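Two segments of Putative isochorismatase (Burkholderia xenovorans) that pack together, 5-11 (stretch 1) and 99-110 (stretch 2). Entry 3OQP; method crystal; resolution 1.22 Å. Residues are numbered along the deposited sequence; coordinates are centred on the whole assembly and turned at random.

Stretch 1 (5-11) PRRALIV
Stretch 2 (99-110) DLAGWLAARQID

Where a strand meets the loop that follows a helix, polar groups at the strand's entry tend to find partners, while the face turned to the other segment is met by hydrocarbon; residues 5-11 and 99-110 of this putative isochorismatase illustrate the division. Residues 7-11 are extended, with phi from -94° to -121° and psi from 99° to 148°. Residues 100-105 are helical, and a type I turn spans Ala105 to Gln108, Gln108 having positive phi (63°/23°), before Ile109 adopts extended values (-67°/128°). Arg6 and Ile109 set the register, their CA atoms 5.1 Å apart; Ile10 and Leu100 lie farther apart, CA to CA 10.0 Å. The segments run in opposite senses, the nearest partner moving back from Ile109 to Leu100 between Arg6 and Ile10.

Arg6 (-111°/94°) carries all the hydrogen bonding between the segments. Its N donates to Asp110 OD1 at 2.9 Å, the p rotamer of Asp110 (chi1 65°) placing that oxygen within reach, while Asp110 N returns a bond to Arg6 O at 3.0 Å. Backbone and side chain of one aspartate thus satisfy both main-chain polar groups of the arginine. Arg6 O also receives a CA-H...O contact from Ile109 CA, 3.5 Å away. The Arg6 side chain, t, p, t with chi4 177°, brings the guanidinium edge to Arg107 O, which accepts from Arg6 NE at 2.9 Å and, less linearly, from Arg6 NH2 at 3.2 Å. Arg107 turns its own side chain back to the helix, NH1 donating to Trp103 O at 3.1 Å.

Further along, side chains alternate. Arg7 and Leu9 point away, whereas Ala8 and Ile10 point toward the helical segment. Ala8 CB meets Leu104 CD2 (m, t) at 3.5 Å and Ile109 CD1 (m, m) at 3.9 Å; Ile10 CD1 (t, t) reaches Leu100 CD2 (t, p) at 3.7 Å. Satisfaction is incomplete: the Arg7 guanidinium nitrogens are hydrogen-bonded elsewhere in the structure, but Arg7 O, 3.6 Å from Ile109 CD1, is buried without a polar partner.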

ATOM      1  N   PRO A   5     -15.347  19.764  -3.538  1.00 12.84           N
ATOM      2  CA  PRO A   5     -14.385  19.105  -2.605  1.00 12.62           C
ATOM      3  C   PRO A   5     -13.884  20.046  -1.545  1.00 11.20           C
ATOM      4  O   PRO A   5     -13.604  21.218  -1.804  1.00 12.72           O
ATOM      5  CB  PRO A   5     -13.219  18.695  -3.514  1.00 12.72           C
ATOM      6  CG  PRO A   5     -13.865  18.573  -4.843  1.00 13.31           C
ATOM      7  CD  PRO A   5     -14.901  19.656  -4.928  1.00 12.51           C
ATOM      8  N   ARG A   6     -13.775  19.539  -0.316  1.00 10.08           N
ATOM      9  CA  ARG A   6     -13.192  20.260   0.828  1.00  9.92           C
ATOM     10  C   ARG A   6     -11.873  19.569   1.165  1.00 11.24           C
ATOM     11  O   ARG A   6     -11.852  18.510   1.779  1.00  9.96           O
ATOM     12  CB  ARG A   6     -14.162  20.308   1.960  1.00 11.85           C
ATOM     13  CG  ARG A   6     -13.582  20.842   3.267  1.00 12.79           C
ATOM     14  CD  ARG A   6     -12.861  22.152   3.183  1.00 11.63           C
ATOM     15  NE  ARG A   6     -12.669  22.640   4.550  1.00 12.65           N
ATOM     16  CZ  ARG A   6     -12.028  23.742   4.865  1.00 13.70           C
ATOM     17  NH1 ARG A   6     -11.472  24.493   3.891  1.00 14.72           N
ATOM     18  NH2 ARG A   6     -11.888  24.043   6.161  1.00 14.47           N
ATOM     19  N   ARG A   7     -10.807  20.108   0.591  1.00 10.75           N
ATOM     20  CA  ARG A   7      -9.504  19.493   0.525  1.00 10.39           C
ATOM     21  C   ARG A   7      -8.635  19.981   1.693  1.00 10.33           C
ATOM     22  O   ARG A   7      -8.715  21.141   2.100  1.00 11.58           O
ATOM     23  CB  ARG A   7      -8.775  19.783  -0.814  1.00  9.90           C
ATOM     24  CG  ARG A   7      -9.420  19.190  -2.011  1.00 10.61           C
ATOM     25  CD  ARG A   7      -9.038  19.864  -3.326  1.00 10.95           C
ATOM     26  NE  ARG A   7      -9.297  19.043  -4.478  1.00 10.65           N
ATOM     27  CZ  ARG A   7     -10.070  19.327  -5.541  1.00 10.18           C
ATOM     28  NH1 ARG A   7     -10.700  20.489  -5.661  1.00 11.59           N
ATOM     29  NH2 ARG A   7     -10.102  18.492  -6.566  1.00 12.36           N
ATOM     30  N   ALA A   8      -7.766  19.094   2.150  1.00  9.42           N
ATOM     31  CA  ALA A   8      -6.608  19.455   2.961  1.00  9.53           C
ATOM     32  C   ALA A   8      -5.398  18.949   2.143  1.00 10.85           C
ATOM     33  O   ALA A   8      -5.402  17.826   1.687  1.00 11.62           O
ATOM     34  CB  ALA A   8      -6.620  18.853   4.412  1.00 10.11           C
ATOM     35  N   LEU A   9      -4.357  19.749   2.080  1.00  9.18           N
ATOM     36  CA  LEU A   9      -3.099  19.319   1.500  1.00  9.45           C
ATOM     37  C   LEU A   9      -2.176  18.812   2.630  1.00 10.03           C
ATOM     38  O   LEU A   9      -1.846  19.562   3.551  1.00 11.12           O
ATOM     39  CB  LEU A   9      -2.429  20.515   0.804  1.00 10.27           C
ATOM     40  CG  LEU A   9      -1.087  20.211   0.160  1.00 11.75           C
ATOM     41  CD1 LEU A   9      -1.278  19.299  -1.047  1.00 11.57           C
ATOM     42  CD2 LEU A   9      -0.355  21.540  -0.202  1.00 12.65           C
ATOM     43  N   ILE A  10      -1.752  17.547   2.535  1.00  8.74           N
ATOM     44  CA  ILE A  10      -0.794  17.016   3.535  1.00  8.90           C
ATOM     45  C   ILE A  10       0.551  16.833   2.851  1.00  8.66           C
ATOM     46  O   ILE A  10       0.599  16.356   1.689  1.00 10.23           O
ATOM     47  CB  ILE A  10      -1.340  15.708   4.121  1.00  9.20           C
ATOM     48  CG1 ILE A  10      -0.519  15.297   5.348  1.00  9.44           C
ATOM     49  CG2 ILE A  10      -1.445  14.576   3.109  1.00 10.99           C
ATOM     50  CD1 ILE A  10      -1.196  14.227   6.202  1.00 10.83           C
ATOM     51  N   VAL A  11       1.584  17.353   3.466  1.00  8.86           N
ATOM     52  CA  VAL A  11       2.928  17.401   2.948  1.00  9.59           C
ATOM     53  C   VAL A  11       3.749  16.466   3.779  1.00  8.45           C
ATOM     54  O   VAL A  11       4.103  16.795   4.948  1.00  9.22           O
ATOM     55  CB  VAL A  11       3.464  18.853   3.041  1.00  9.91           C
ATOM     56  CG1 VAL A  11       4.827  18.938   2.423  1.00 10.11           C
ATOM     57  CG2 VAL A  11       2.489  19.785   2.267  1.00 10.31           C
ATOM     58  N   ASP A  99      -3.267  13.048  15.919  1.00 10.55           N
ATOM     59  CA  ASP A  99      -4.475  13.831  15.933  1.00 11.14           C
ATOM     60  C   ASP A  99      -5.048  14.113  14.536  1.00 11.51           C
ATOM     61  O   ASP A  99      -5.988  14.898  14.429  1.00 11.52           O
ATOM     62  CB  ASP A  99      -4.268  15.110  16.697  1.00 12.24           C
ATOM     63  CG  ASP A  99      -3.404  16.113  15.991  1.00 14.58           C
ATOM     64  OD1 ASP A  99      -3.069  15.937  14.801  1.00 14.86           O
ATOM     65  OD2 ASP A  99      -3.104  17.153  16.653  1.00 19.53           O
ATOM     66  N   LEU A 100      -4.507  13.457  13.486  1.00 10.60           N
ATOM     67  CA  LEU A 100      -4.794  13.862  12.120  1.00 10.10           C
ATOM     68  C   LEU A 100      -6.272  13.667  11.758  1.00 10.57           C
ATOM     69  O   LEU A 100      -6.900  14.593  11.280  1.00 10.72           O
ATOM     70  CB  LEU A 100      -3.901  13.090  11.123  1.00  9.59           C
ATOM     71  CG  LEU A 100      -4.092  13.420   9.641  1.00 10.55           C
ATOM     72  CD1 LEU A 100      -3.875  14.936   9.408  1.00 10.72           C
ATOM     73  CD2 LEU A 100      -3.168  12.584   8.802  1.00 12.12           C
ATOM     74  N   ALA A 101      -6.830  12.480  12.009  1.00 11.16           N
ATOM     75  CA  ALA A 101      -8.194  12.204  11.630  1.00 11.27           C
ATOM     76  C   ALA A 101      -9.154  13.203  12.280  1.00 11.24           C
ATOM     77  O   ALA A 101     -10.057  13.717  11.646  1.00 11.84           O
ATOM     78  CB  ALA A 101      -8.599  10.774  12.008  1.00 12.62           C
ATOM     79  N   GLY A 102      -8.977  13.444  13.573  1.00 10.59           N
ATOM     80  CA  GLY A 102      -9.832  14.406  14.285  1.00 11.27           C
ATOM     81  C   GLY A 102      -9.691  15.832  13.760  1.00 11.14           C
ATOM     82  O   GLY A 102     -10.657  16.557  13.609  1.00 11.06           O
ATOM     83  N   TRP A 103      -8.463  16.214  13.429  1.00  9.03           N
ATOM     84  CA  TRP A 103      -8.208  17.577  13.007  1.00  9.91           C
ATOM     85  C   TRP A 103      -8.896  17.822  11.681  1.00 10.76           C
ATOM     86  O   TRP A 103      -9.520  18.869  11.447  1.00 11.91           O
ATOM     87  CB  TRP A 103      -6.698  17.872  12.953  1.00 10.76           C
ATOM     88  CG  TRP A 103      -6.373  19.312  12.712  1.00 11.25           C
ATOM     89  CD1 TRP A 103      -6.156  20.254  13.682  1.00 15.53           C
ATOM     90  CD2 TRP A 103      -6.186  19.962  11.455  1.00 12.69           C
ATOM     91  NE1 TRP A 103      -5.895  21.465  13.106  1.00 16.93           N
ATOM     92  CE2 TRP A 103      -5.925  21.331  11.744  1.00 13.58           C
ATOM     93  CE3 TRP A 103      -6.325  19.566  10.137  1.00 12.22           C
ATOM     94  CZ2 TRP A 103      -5.730  22.265  10.760  1.00 15.81           C
ATOM     95  CZ3 TRP A 103      -6.110  20.532   9.147  1.00 15.69           C
ATOM     96  CH2 TRP A 103      -5.801  21.836   9.479  1.00 15.64           C
ATOM     97  N   LEU A 104      -8.710  16.870  10.759  1.00 10.35           N
ATOM     98  CA  LEU A 104      -9.391  16.904   9.474  1.00  9.86           C
ATOM     99  C   LEU A 104     -10.906  16.962   9.605  1.00 10.36           C
ATOM    100  O   LEU A 104     -11.598  17.758   8.953  1.00 10.90           O
ATOM    101  CB  LEU A 104      -8.960  15.701   8.619  1.00 11.13           C
ATOM    102  CG  LEU A 104      -7.487  15.606   8.181  1.00 11.45           C
ATOM    103  CD1 LEU A 104      -7.250  14.253   7.546  1.00 10.43           C
ATOM    104  CD2 LEU A 104      -7.045  16.777   7.255  1.00 12.81           C
ATOM    105  N   ALA A 105     -11.475  16.096  10.460  1.00 10.61           N
ATOM    106  CA  ALA A 105     -12.921  16.043  10.633  1.00 11.02           C
ATOM    107  C   ALA A 105     -13.505  17.334  11.161  1.00 11.73           C
ATOM    108  O   ALA A 105     -14.569  17.763  10.720  1.00 12.79           O
ATOM    109  CB  ALA A 105     -13.311  14.859  11.490  1.00 11.36           C
ATOM    110  N   ALA A 106     -12.731  18.005  12.004  1.00 11.40           N
ATOM    111  CA  ALA A 106     -13.134  19.267  12.634  1.00 12.85           C
ATOM    112  C   ALA A 106     -13.171  20.387  11.589  1.00 13.66           C
ATOM    113  O   ALA A 106     -13.703  21.461  11.843  1.00 16.22           O
ATOM    114  CB  ALA A 106     -12.188  19.631  13.833  1.00 12.32           C
ATOM    115  N   ARG A 107     -12.591  20.152  10.413  1.00 13.41           N
ATOM    116  CA  ARG A 107     -12.529  21.159   9.344  1.00 12.92           C
ATOM    117  C   ARG A 107     -13.347  20.709   8.140  1.00 11.45           C
ATOM    118  O   ARG A 107     -13.201  21.214   6.995  1.00 12.15           O
ATOM    119  CB  ARG A 107     -11.061  21.444   9.009  1.00 14.55           C
ATOM    120  CG  ARG A 107     -10.563  22.410  10.025  1.00 17.22           C
ATOM    121  CD  ARG A 107      -9.202  22.266  10.290  1.00 18.69           C
ATOM    122  NE  ARG A 107      -8.849  23.177  11.378  1.00 20.16           N
ATOM    123  CZ  ARG A 107      -8.847  22.813  12.665  1.00 18.70           C
ATOM    124  NH1 ARG A 107      -9.114  21.555  13.033  1.00 16.97           N
ATOM    125  NH2 ARG A 107      -8.476  23.677  13.582  1.00 19.39           N
ATOM    126  N   GLN A 108     -14.188  19.724   8.386  1.00 11.64           N
ATOM    127  CA  GLN A 108     -15.082  19.238   7.329  1.00 12.49           C
ATOM    128  C   GLN A 108     -14.359  18.629   6.102  1.00 11.52           C
ATOM    129  O   GLN A 108     -14.904  18.575   5.001  1.00 11.96           O
ATOM    130  CB  GLN A 108     -16.006  20.401   6.743  1.00 14.77           C
ATOM    131  CG  GLN A 108     -16.725  21.261   7.662  1.00 17.10           C
ATOM    132  CD  GLN A 108     -17.841  22.004   6.990  1.00 16.93           C
ATOM    133  OE1 GLN A 108     -17.658  22.839   6.062  1.00 14.03           O
ATOM    134  NE2 GLN A 108     -19.017  21.751   7.490  1.00 19.41           N
ATOM    135  N   ILE A 109     -13.121  18.182   6.277  1.00  9.94           N
ATOM    136  CA  ILE A 109     -12.369  17.672   5.129  1.00 10.16           C
ATOM    137  C   ILE A 109     -12.982  16.394   4.592  1.00 11.12           C
ATOM    138  O   ILE A 109     -13.202  15.440   5.358  1.00 12.41           O
ATOM    139  CB  ILE A 109     -10.901  17.436   5.525  1.00 10.35           C
ATOM    140  CG1 ILE A 109     -10.265  18.726   6.051  1.00 12.06           C
ATOM    141  CG2 ILE A 109     -10.103  16.770   4.358  1.00 10.76           C
ATOM    142  CD1 ILE A 109     -10.299  19.945   5.123  1.00 10.60           C
ATOM    143  N   ASP A 110     -13.247  16.349   3.282  1.00 11.04           N
ATOM    144  CA  ASP A 110     -13.756  15.162   2.642  1.00 10.99           C
ATOM    145  C   ASP A 110     -12.735  14.578   1.672  1.00 10.44           C
ATOM    146  O   ASP A 110     -12.937  13.443   1.180  1.00 12.38           O
ATOM    147  CB  ASP A 110     -15.143  15.345   1.978  1.00 11.08           C
ATOM    148  CG  ASP A 110     -15.182  16.306   0.825  1.00 13.01           C
ATOM    149  OD1 ASP A 110     -14.129  16.737   0.301  1.00 12.07           O
ATOM    150  OD2 ASP A 110     -16.338  16.634   0.428  1.00 14.19           O
TER